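Local coordinates for FAD-binding PCMH-type domain-containing protein (Gibberella zeae, PDB 6YJO) that probably works as an FAD-linked oxidoreductase, one of the fungal oligosaccharide-oxidising flavoenzymes, and carries its flavin covalently attached, at residues 105-110 with 459-464; 62-67 with 425-430; 472-477 with 497-502. One frame throughout, in Å; residues are numbered along the deposited sequence.

Interaction 1 of 3, residues 105-110 with 459-464. With FAD (flavin-adenine dinucleotide), chain C.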
loop_
_atom_site.group_PDB
_atom_site.type_symbol
_atom_site.label_atom_id
_atom_site.label_comp_id
_atom_site.label_asym_id
_atom_site.label_seq_id
_atom_site.Cartn_x
_atom_site.Cartn_y
_atom_site.Cartn_z
ATOM N N GLY A 105 10.197 1.763 3.939
ATOM C CA GLY A 105 11.260 1.738 4.922
ATOM C C GLY A 105 11.953 0.391 4.976
ATOM O O GLY A 105 12.599 0.059 5.972
ATOM N N SER A 106 11.818 -0.403 3.912
ATOM C CA SER A 106 12.493 -1.699 3.809
ATOM C C SER A 106 12.211 -2.562 5.035
ATOM O O SER A 106 13.085 -3.272 5.535
ATOM C CB SER A 106 13.998 -1.512 3.606
ATOM O OG SER A 106 14.267 -0.615 2.544
ATOM N N PHE A 107 10.971 -2.498 5.530
ATOM C CA PHE A 107 10.559 -3.325 6.659
ATOM C C PHE A 107 10.461 -4.799 6.291
ATOM O O PHE A 107 10.376 -5.640 7.189
ATOM C CB PHE A 107 9.215 -2.835 7.206
ATOM C CG PHE A 107 9.279 -1.496 7.917
ATOM C CD1 PHE A 107 10.479 -0.820 8.089
ATOM C CD2 PHE A 107 8.121 -0.920 8.423
ATOM C CE1 PHE A 107 10.520 0.403 8.748
ATOM C CE2 PHE A 107 8.157 0.305 9.080
ATOM C CZ PHE A 107 9.359 0.962 9.246
ATOM N N GLY A 108 10.481 -5.133 5.002
ATOM C CA GLY A 108 10.601 -6.530 4.615
ATOM C C GLY A 108 11.779 -7.215 5.272
ATOM O O GLY A 108 11.697 -8.390 5.635
ATOM N N TYR A 109 12.889 -6.490 5.429
ATOM C CA TYR A 109 14.067 -7.024 6.099
ATOM C C TYR A 109 13.949 -6.948 7.616
ATOM O O TYR A 109 14.685 -7.652 8.321
ATOM C CB TYR A 109 15.324 -6.277 5.646
ATOM C CG TYR A 109 15.596 -6.419 4.164
ATOM C CD1 TYR A 109 16.389 -7.448 3.680
ATOM C CD2 TYR A 109 15.046 -5.531 3.248
ATOM C CE1 TYR A 109 16.635 -7.591 2.329
ATOM C CE2 TYR A 109 15.287 -5.664 1.891
ATOM C CZ TYR A 109 16.081 -6.699 1.436
ATOM O OH TYR A 109 16.326 -6.835 0.089
ATOM N N GLY A 110 13.044 -6.116 8.128
ATOM C CA GLY A 110 12.805 -5.982 9.555
ATOM C C GLY A 110 13.000 -4.582 10.099
ATOM O O GLY A 110 12.741 -4.358 11.291
ATOM N N ASN A 459 0.594 1.525 4.100
ATOM C CA ASN A 459 1.354 1.185 2.899
ATOM C C ASN A 459 2.195 2.354 2.399
ATOM O O ASN A 459 3.170 2.135 1.672
ATOM C CB ASN A 459 0.415 0.707 1.791
ATOM C CG ASN A 459 0.073 -0.770 1.910
ATOM O OD1 ASN A 459 0.903 -1.582 2.315
ATOM N ND2 ASN A 459 -1.158 -1.122 1.555
ATOM N N TYR A 460 1.832 3.580 2.753
ATOM C CA TYR A 460 2.675 4.761 2.541
ATOM C C TYR A 460 3.334 5.186 3.848
ATOM O O TYR A 460 3.332 6.364 4.213
ATOM C CB TYR A 460 1.850 5.907 1.960
ATOM C CG TYR A 460 1.242 5.671 0.588
ATOM C CD1 TYR A 460 1.692 4.652 -0.245
ATOM C CD2 TYR A 460 0.221 6.490 0.120
ATOM C CE1 TYR A 460 1.135 4.453 -1.494
ATOM C CE2 TYR A 460 -0.338 6.300 -1.119
ATOM C CZ TYR A 460 0.117 5.281 -1.928
ATOM O OH TYR A 460 -0.451 5.093 -3.177
ATOM N N LEU A 461 3.906 4.225 4.572
ATOM C CA LEU A 461 4.351 4.480 5.936
ATOM C C LEU A 461 5.377 5.604 5.979
ATOM O O LEU A 461 6.290 5.673 5.150
ATOM C CB LEU A 461 4.937 3.208 6.551
ATOM C CG LEU A 461 6.111 2.545 5.824
ATOM C CD1 LEU A 461 7.441 2.987 6.417
ATOM C CD2 LEU A 461 5.968 1.030 5.878
ATOM N N ASP A 462 5.208 6.496 6.954
ATOM C CA ASP A 462 6.163 7.564 7.216
ATOM C C ASP A 462 7.257 6.998 8.115
ATOM O O ASP A 462 7.013 6.696 9.288
ATOM C CB ASP A 462 5.474 8.759 7.866
ATOM C CG ASP A 462 6.407 9.936 8.050
ATOM O OD1 ASP A 462 7.635 9.720 8.064
ATOM O OD2 ASP A 462 5.913 11.077 8.173
ATOM N N THR A 463 8.464 6.872 7.566
ATOM C CA THR A 463 9.516 6.139 8.256
ATOM C C THR A 463 10.013 6.876 9.495
ATOM O O THR A 463 10.507 6.238 10.430
ATOM C CB THR A 463 10.670 5.878 7.293
ATOM O OG1 THR A 463 11.490 4.821 7.803
ATOM C CG2 THR A 463 11.512 7.137 7.105
ATOM N N GLN A 464 9.883 8.201 9.533
ATOM C CA GLN A 464 10.446 8.998 10.616
ATOM C C GLN A 464 9.564 9.029 11.861
ATOM O O GLN A 464 9.869 9.776 12.797
ATOM C CB GLN A 464 10.696 10.433 10.137
ATOM C CG GLN A 464 11.612 10.546 8.928
ATOM C CD GLN A 464 13.008 10.019 9.197
ATOM O OE1 GLN A 464 13.346 8.901 8.809
ATOM N NE2 GLN A 464 13.829 10.827 9.861
HETATM P PA FAD C . 7.445 -5.764 1.372
HETATM O O1A FAD C . 8.580 -4.920 1.815
HETATM O O2A FAD C . 7.854 -7.162 0.881
HETATM O O5B FAD C . 6.356 -5.881 2.505
HETATM C C5B FAD C . 5.868 -4.714 3.199
HETATM C C4B FAD C . 5.300 -5.130 4.529
HETATM O O4B FAD C . 4.523 -6.341 4.362
HETATM C C3B FAD C . 6.344 -5.446 5.596
HETATM O O3B FAD C . 5.869 -5.094 6.890
HETATM C C2B FAD C . 6.515 -6.956 5.442
HETATM O O2B FAD C . 6.995 -7.565 6.632
HETATM C C1B FAD C . 5.075 -7.374 5.156
HETATM N N9A FAD C . 4.953 -8.645 4.445
HETATM C C8A FAD C . 5.392 -8.946 3.180
HETATM N N7A FAD C . 5.151 -10.179 2.807
HETATM C C5A FAD C . 4.505 -10.733 3.908
HETATM C C6A FAD C . 3.986 -12.015 4.152
HETATM N N6A FAD C . 4.032 -13.022 3.276
HETATM N N1A FAD C . 3.407 -12.234 5.354
HETATM C C2A FAD C . 3.355 -11.233 6.235
HETATM N N3A FAD C . 3.810 -9.985 6.115
HETATM C C4A FAD C . 4.382 -9.796 4.917
HETATM N N1 FAD C . 0.257 1.496 -2.387
HETATM C C2 FAD C . -1.027 1.833 -2.708
HETATM O O2 FAD C . -1.943 1.757 -1.881
HETATM N N3 FAD C . -1.322 2.270 -3.991
HETATM C C4 FAD C . -0.420 2.411 -5.027
HETATM O O4 FAD C . -0.796 2.809 -6.128
HETATM C C4X FAD C . 0.939 2.052 -4.674
HETATM N N5 FAD C . 1.858 2.153 -5.593
HETATM C C5X FAD C . 3.156 1.803 -5.254
HETATM C C6 FAD C . 4.160 1.932 -6.205
HETATM C C7 FAD C . 5.472 1.568 -5.927
HETATM C C7M FAD C . 6.521 1.701 -7.000
HETATM C C8 FAD C . 5.806 1.130 -4.634
HETATM C C8M FAD C . 7.215 0.736 -4.285
HETATM C C9 FAD C . 4.809 1.023 -3.669
HETATM C C9A FAD C . 3.495 1.360 -3.967
HETATM N N10 FAD C . 2.466 1.255 -3.012
HETATM C C10 FAD C . 1.178 1.602 -3.327
HETATM C "C1'" FAD C . 2.760 0.828 -1.637
HETATM C "C2'" FAD C . 2.549 -0.658 -1.392
HETATM O "O2'" FAD C . 1.156 -0.935 -1.253
HETATM C "C3'" FAD C . 3.265 -1.044 -0.098
HETATM O "O3'" FAD C . 4.628 -0.648 -0.214
HETATM C "C4'" FAD C . 3.220 -2.534 0.233
HETATM O "O4'" FAD C . 2.981 -2.719 1.628
HETATM C "C5'" FAD C . 4.511 -3.214 -0.159
HETATM O "O5'" FAD C . 4.309 -4.639 -0.174
HETATM P P FAD C . 5.438 -5.601 -0.678
HETATM O O1P FAD C . 5.114 -7.038 -0.260
HETATM O O2P FAD C . 5.678 -5.367 -2.123
HETATM O O3P FAD C . 6.679 -5.053 0.179
#

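Interaction 2 of 3, residues 62-67 with 425-430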
loop_
_atom_site.group_PDB
_atom_site.type_symbol
_atom_site.label_atom_id
_atom_site.label_comp_id
_atom_site.label_asym_id
_atom_site.label_seq_id
_atom_site.Cartn_x
_atom_site.Cartn_y
_atom_site.Cartn_z
ATOM N N ASN A 62 13.957 0.571 -1.676
ATOM C CA ASN A 62 14.401 1.911 -1.305
ATOM C C ASN A 62 15.867 1.817 -0.915
ATOM O O ASN A 62 16.203 1.360 0.178
ATOM C CB ASN A 62 13.564 2.479 -0.162
ATOM C CG ASN A 62 13.819 3.955 0.061
ATOM O OD1 ASN A 62 14.709 4.537 -0.564
ATOM N ND2 ASN A 62 13.050 4.567 0.957
ATOM N N LEU A 63 16.751 2.246 -1.818
ATOM C CA LEU A 63 18.185 2.199 -1.559
ATOM C C LEU A 63 18.593 3.059 -0.375
ATOM O O LEU A 63 19.714 2.904 0.124
ATOM C CB LEU A 63 18.947 2.644 -2.813
ATOM C CG LEU A 63 18.950 1.628 -3.955
ATOM C CD1 LEU A 63 19.565 2.213 -5.219
ATOM C CD2 LEU A 63 19.680 0.358 -3.541
ATOM N N ARG A 64 17.714 3.948 0.095
ATOM C CA ARG A 64 18.064 4.814 1.212
ATOM C C ARG A 64 18.217 4.027 2.508
ATOM O O ARG A 64 18.985 4.431 3.388
ATOM C CB ARG A 64 17.005 5.905 1.371
ATOM C CG ARG A 64 17.387 7.012 2.347
ATOM C CD ARG A 64 16.308 8.084 2.415
ATOM N NE ARG A 64 15.021 7.531 2.832
ATOM C CZ ARG A 64 14.666 7.325 4.095
ATOM N NH1 ARG A 64 15.497 7.620 5.085
ATOM N NH2 ARG A 64 13.477 6.814 4.372
ATOM N N LEU A 65 17.505 2.911 2.649
ATOM C CA LEU A 65 17.512 2.118 3.880
ATOM C C LEU A 65 17.839 0.671 3.529
ATOM O O LEU A 65 16.967 -0.074 3.074
ATOM C CB LEU A 65 16.173 2.211 4.603
ATOM C CG LEU A 65 15.758 3.601 5.080
ATOM C CD1 LEU A 65 14.442 3.517 5.841
ATOM C CD2 LEU A 65 16.856 4.222 5.939
ATOM N N ALA A 66 19.089 0.277 3.752
ATOM C CA ALA A 66 19.521 -1.100 3.587
ATOM C C ALA A 66 19.734 -1.735 4.953
ATOM O O ALA A 66 19.965 -1.048 5.954
ATOM C CB ALA A 66 20.810 -1.184 2.760
ATOM N N TYR A 67 19.646 -3.064 4.984
ATOM C CA TYR A 67 19.876 -3.837 6.198
ATOM C C TYR A 67 20.485 -5.177 5.811
ATOM O O TYR A 67 20.481 -5.567 4.642
ATOM C CB TYR A 67 18.582 -4.022 6.996
ATOM C CG TYR A 67 17.958 -2.713 7.401
ATOM C CD1 TYR A 67 18.449 -1.997 8.480
ATOM C CD2 TYR A 67 16.890 -2.183 6.694
ATOM C CE1 TYR A 67 17.889 -0.793 8.849
ATOM C CE2 TYR A 67 16.322 -0.982 7.059
ATOM C CZ TYR A 67 16.825 -0.293 8.135
ATOM O OH TYR A 67 16.261 0.904 8.497
ATOM N N GLY A 425 15.020 13.059 -3.942
ATOM C CA GLY A 425 16.228 13.836 -4.109
ATOM C C GLY A 425 17.424 13.209 -3.431
ATOM O O GLY A 425 17.566 11.983 -3.412
ATOM N N ASN A 426 18.281 14.049 -2.861
ATOM C CA ASN A 426 19.542 13.616 -2.275
ATOM C C ASN A 426 19.340 13.280 -0.805
ATOM O O ASN A 426 18.718 14.051 -0.067
ATOM C CB ASN A 426 20.607 14.703 -2.439
ATOM C CG ASN A 426 21.765 14.536 -1.475
ATOM O OD1 ASN A 426 21.907 15.300 -0.519
ATOM N ND2 ASN A 426 22.591 13.523 -1.713
ATOM N N TYR A 427 19.859 12.123 -0.385
ATOM C CA TYR A 427 19.704 11.668 0.987
ATOM C C TYR A 427 21.000 11.184 1.616
ATOM O O TYR A 427 20.971 10.692 2.752
ATOM C CB TYR A 427 18.642 10.564 1.075
ATOM C CG TYR A 427 17.250 11.113 0.923
ATOM C CD1 TYR A 427 16.671 11.243 -0.332
ATOM C CD2 TYR A 427 16.527 11.541 2.029
ATOM C CE1 TYR A 427 15.400 11.764 -0.481
ATOM C CE2 TYR A 427 15.257 12.061 1.892
ATOM C CZ TYR A 427 14.699 12.171 0.635
ATOM O OH TYR A 427 13.435 12.692 0.498
ATOM N N ALA A 428 22.127 11.298 0.918
ATOM C CA ALA A 428 23.418 11.096 1.554
ATOM C C ALA A 428 23.752 12.326 2.389
ATOM O O ALA A 428 23.841 12.246 3.618
ATOM C CB ALA A 428 24.502 10.835 0.509
ATOM N N THR A 429 23.899 13.475 1.730
ATOM C CA THR A 429 24.385 14.676 2.390
ATOM C C THR A 429 23.272 15.599 2.879
ATOM O O THR A 429 23.503 16.373 3.816
ATOM C CB THR A 429 25.303 15.460 1.448
ATOM O OG1 THR A 429 24.513 16.156 0.480
ATOM C CG2 THR A 429 26.259 14.519 0.730
ATOM N N HIS A 430 22.087 15.552 2.273
ATOM C CA HIS A 430 20.978 16.432 2.634
ATOM C C HIS A 430 19.707 15.624 2.846
ATOM O O HIS A 430 18.645 15.917 2.295
ATOM C CB HIS A 430 20.770 17.512 1.576
ATOM C CG HIS A 430 21.947 18.420 1.408
ATOM N ND1 HIS A 430 22.699 18.461 0.254
ATOM C CD2 HIS A 430 22.517 19.305 2.259
ATOM C CE1 HIS A 430 23.675 19.340 0.397
ATOM N NE2 HIS A 430 23.587 19.866 1.606
#

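Interaction 3 of 3, residues 472-477 with 497-502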
loop_
_atom_site.group_PDB
_atom_site.type_symbol
_atom_site.label_atom_id
_atom_site.label_comp_id
_atom_site.label_asym_id
_atom_site.label_seq_id
_atom_site.Cartn_x
_atom_site.Cartn_y
_atom_site.Cartn_z
ATOM N N LYS A 472 -0.704 4.915 16.076
ATOM C CA LYS A 472 -1.871 5.758 16.325
ATOM C C LYS A 472 -2.533 6.180 15.018
ATOM O O LYS A 472 -3.765 6.170 14.905
ATOM C CB LYS A 472 -1.475 6.992 17.141
ATOM C CG LYS A 472 -2.500 8.132 17.092
ATOM C CD LYS A 472 -2.244 9.186 18.165
ATOM C CE LYS A 472 -3.176 10.386 18.005
ATOM N NZ LYS A 472 -3.492 11.047 19.303
ATOM N N ARG A 473 -1.730 6.542 14.017
ATOM C CA ARG A 473 -2.240 7.134 12.787
ATOM C C ARG A 473 -2.625 6.092 11.745
ATOM O O ARG A 473 -3.614 6.281 11.027
ATOM C CB ARG A 473 -1.198 8.094 12.202
ATOM C CG ARG A 473 -0.843 9.257 13.117
ATOM C CD ARG A 473 -2.020 10.199 13.339
ATOM N NE ARG A 473 -1.702 11.237 14.317
ATOM C CZ ARG A 473 -2.585 12.095 14.820
ATOM N NH1 ARG A 473 -3.857 12.051 14.443
ATOM N NH2 ARG A 473 -2.191 13.000 15.709
ATOM N N TYR A 474 -1.867 4.995 11.631
ATOM C CA TYR A 474 -2.231 3.970 10.656
ATOM C C TYR A 474 -3.479 3.213 11.093
ATOM O O TYR A 474 -4.338 2.887 10.264
ATOM C CB TYR A 474 -1.092 2.969 10.454
ATOM C CG TYR A 474 0.263 3.537 10.101
ATOM C CD1 TYR A 474 0.414 4.831 9.612
ATOM C CD2 TYR A 474 1.401 2.756 10.243
ATOM C CE1 TYR A 474 1.669 5.327 9.294
ATOM C CE2 TYR A 474 2.652 3.240 9.923
ATOM C CZ TYR A 474 2.783 4.525 9.454
ATOM O OH TYR A 474 4.028 5.014 9.138
ATOM N N TYR A 475 -3.591 2.918 12.389
ATOM C CA TYR A 475 -4.565 1.963 12.890
ATOM C C TYR A 475 -5.609 2.571 13.814
ATOM O O TYR A 475 -6.587 1.889 14.141
ATOM C CB TYR A 475 -3.834 0.820 13.612
ATOM C CG TYR A 475 -2.737 0.227 12.754
ATOM C CD1 TYR A 475 -3.002 -0.197 11.459
ATOM C CD2 TYR A 475 -1.434 0.135 13.214
ATOM C CE1 TYR A 475 -2.005 -0.720 10.656
ATOM C CE2 TYR A 475 -0.432 -0.387 12.417
ATOM C CZ TYR A 475 -0.723 -0.811 11.140
ATOM O OH TYR A 475 0.271 -1.330 10.346
ATOM N N GLY A 476 -5.438 3.816 14.242
ATOM C CA GLY A 476 -6.528 4.525 14.893
ATOM C C GLY A 476 -7.064 3.786 16.103
ATOM O O GLY A 476 -6.310 3.315 16.961
ATOM N N LYS A 477 -8.393 3.684 16.178
ATOM C CA LYS A 477 -9.067 3.089 17.328
ATOM C C LYS A 477 -9.060 1.564 17.295
ATOM O O LYS A 477 -9.679 0.936 18.163
ATOM C CB LYS A 477 -10.508 3.603 17.423
ATOM C CG LYS A 477 -11.420 3.161 16.282
ATOM C CD LYS A 477 -12.854 3.627 16.515
ATOM C CE LYS A 477 -13.761 3.258 15.352
ATOM N NZ LYS A 477 -15.205 3.372 15.706
ATOM N N ASN A 497 8.850 -5.122 13.616
ATOM C CA ASN A 497 9.314 -4.070 12.723
ATOM C C ASN A 497 9.184 -2.744 13.455
ATOM O O ASN A 497 8.438 -2.642 14.436
ATOM C CB ASN A 497 8.531 -4.048 11.400
ATOM C CG ASN A 497 7.078 -3.672 11.583
ATOM O OD1 ASN A 497 6.739 -2.491 11.657
ATOM N ND2 ASN A 497 6.207 -4.676 11.644
ATOM N N PRO A 498 9.911 -1.713 13.014
ATOM C CA PRO A 498 9.900 -0.439 13.752
ATOM C C PRO A 498 8.514 0.090 14.090
ATOM O O PRO A 498 8.306 0.573 15.211
ATOM C CB PRO A 498 10.653 0.500 12.805
ATOM C CG PRO A 498 11.616 -0.397 12.108
ATOM C CD PRO A 498 10.894 -1.705 11.919
ATOM N N GLN A 499 7.557 0.016 13.164
ATOM C CA GLN A 499 6.213 0.537 13.390
ATOM C C GLN A 499 5.190 -0.583 13.539
ATOM O O GLN A 499 4.013 -0.408 13.216
ATOM C CB GLN A 499 5.828 1.490 12.263
ATOM C CG GLN A 499 6.583 2.803 12.352
ATOM C CD GLN A 499 6.518 3.638 11.087
ATOM O OE1 GLN A 499 5.675 3.416 10.217
ATOM N NE2 GLN A 499 7.418 4.610 10.980
ATOM N N GLY A 500 5.626 -1.729 14.063
ATOM C CA GLY A 500 4.737 -2.857 14.219
ATOM C C GLY A 500 3.884 -2.752 15.467
ATOM O O GLY A 500 4.143 -1.954 16.366
ATOM N N ILE A 501 2.830 -3.565 15.506
ATOM C CA ILE A 501 1.989 -3.628 16.693
ATOM C C ILE A 501 2.785 -4.234 17.841
ATOM O O ILE A 501 3.340 -5.335 17.724
ATOM C CB ILE A 501 0.715 -4.438 16.413
ATOM C CG1 ILE A 501 -0.055 -3.855 15.220
ATOM C CG2 ILE A 501 -0.164 -4.495 17.661
ATOM C CD1 ILE A 501 -0.368 -2.377 15.328
ATOM N N ARG A 502 2.842 -3.519 18.961
ATOM C CA ARG A 502 3.541 -3.983 20.153
ATOM C C ARG A 502 2.578 -4.745 21.054
ATOM O O ARG A 502 1.467 -4.264 21.303
ATOM C CB ARG A 502 4.133 -2.806 20.916
ATOM C CG ARG A 502 5.100 -1.967 20.094
ATOM C CD ARG A 502 6.425 -2.690 19.892
ATOM N NE ARG A 502 7.430 -1.836 19.254
ATOM C CZ ARG A 502 7.973 -2.051 18.057
ATOM N NH1 ARG A 502 7.633 -3.106 17.324
ATOM N NH2 ARG A 502 8.879 -1.198 17.589
#

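Interaction 1 of 3, residues 105-110 with 459-464
Phe107 and Leu461 form the tight part of this contact, where the loop between strands 95-98 and 116-119 meets the loop that leads to helix 467-475. Both methyls of Leu461 meet the CD2-CE2 part of the phenyl ring obliquely: Leu461 CD1 is 3.8 Å from Phe107 CE2, and Leu461 CD2 is 3.9 Å from Phe107 CD2. Leu461 reaches it with CG set between its backbone N and carbonyl carbon (chi1 57°), and a chi2 of 96° lies away from the usual staggered values. Leu461 CD1 also packs against Gly105, 3.9 Å from Gly105 N, so one methyl serves two residues. Looser is the partly exposed side, where Thr463 OG1 comes no nearer than 4.2 Å to Gly105 CA; beyond it, Gln464 is exposed, though its backbone N donates to Asp462 OD1 at 3.1 Å in an Asx turn. The carboxylate of Asp462 is in turn held by Arg442, Tyr346 and Thr348.

On the buried side the second loop runs into the FAD site. Asn459 OD1 takes a very short hydrogen bond, 2.5 Å, from O4' of the FAD ribityl chain, while its ND2 is engaged by His170 O and Tyr457 OH, which should fix the rotation of the amide. Next to it, Tyr460 CE1 lies 3.2 Å from flavin N1, and its ring points its edge at C4X in plane. Between the two loops themselves the join is small and mainly apolar, without a hydrogen bond, whereas the amide of Asn459 and the carboxylate of Asp462 are engaged by the cofactor and by neighbouring residues. The chemistry is consistent with an apolar seam that joins the two loops beside a flavin held covalently, with Asn459 adding a hydrogen bond to its ribityl chain.

Interaction 2 of 3, residues 62-67 with 425-430
Arg64 and Tyr427 bring two irregular loops together with their CA atoms 7.1 Å apart, Arg64 sitting inside a type I beta turn from Asn62 to Leu65 that is closed by Leu65 N to Asn62 O. The contact is one arginine against one tyrosine, and it is the aliphatic part of the arginine that does the touching. Arg64 CD lies 3.5 Å from Tyr427 CD2 and 3.7 Å from Tyr427 CB, beside the root of the ring and well short of the hydroxyl. The chain starts out straight, with CG anti to the backbone N, then bends at chi3 (59°), about the CG-CD bond, where it meets the tyrosine. That bend turns the guanidinium aside, its plane 46° from the ring plane, and NE is hydrogen-bonded to Phe345 O. Tyr427 has polar and charged partners of its own: OH bonds to Asp423 OD1, and Arg377 makes a cation-pi contact with the ring.

Each loop is braced by an asparagine. Asn62 OD1 accepts from Arg64 N at 3.1 Å, the donor standing above its carbonyl plane, while Asn426 OD1 accepts from Thr429 OG1 at 2.9 Å, just before His430 at the N-cap of helix 431-446. The arrangement is plain surface packing of an Asx turn, overlaid on a type I turn, against the loop between strand 417-423 of the seven-stranded antiparallel sheet and the helix that follows.

Interaction 3 of 3, residues 472-477 with 497-502
Tyr474 and Tyr475, with CG in both set anti to the carbonyl carbon (chi1 -53° and -51°), send their rings from the last turn of helix 467-475 toward Gln499 and Ile501. Gln499 makes the same first choice and then runs extended beyond CG, which carries its amide to the end of the Tyr474 ring. There Tyr474 OH donates to Gln499 OE1 at a short 2.5 Å. The oxygen lies at the ring edge in plane, but the hydroxyl stands 38° above the plane of the amide carbonyl, so the bond does not follow a lone pair. Gln499 OE1 is also 3.0 Å from Tyr474 CE2. The other arm of the amide, NE2, bonds to Asp462 O, so both polar ends of this buried side chain are occupied.

The neighbouring pair is apolar. Ile501 CD1 is 3.5 Å from both CD2 and CE2 of Tyr475, a methyl that meets the CD2-CE2 bond of the ring obliquely, while Tyr474 CB lies over the centre of one ring face. Leu482 of helix 479-489 packs on both residues.

Asn497 O accepts from Gly500 N at 3.0 Å, closing a type I turn, and from Arg502 NH1 on the opposite face of its plane. The whole is a helix C-terminus, left through Gly476 with positive phi, packed against a turn within the C-terminal berberine-like region of this flavoenzyme family.

In the fold
From the N terminus, 62-67 comes first and 105-110 second; their partners follow in the same order, 425-430 and then 459-464, so interactions 1 and 2 cross along the chain. Each closes a loop of some 350 residues that takes in the seven-stranded sheet, and each ties the N-terminal part to regions beyond that sheet. Interaction 3 opens only after interaction 1 has closed; its short loop is made largely of helix 479-489. Interaction 1 is the middle link: Ser106 OG reaches Leu65 O of interaction 2, and Gly110 O packs on Pro498 of interaction 3. Interactions 2 and 3 do not touch, their centres lying about 24 Å apart.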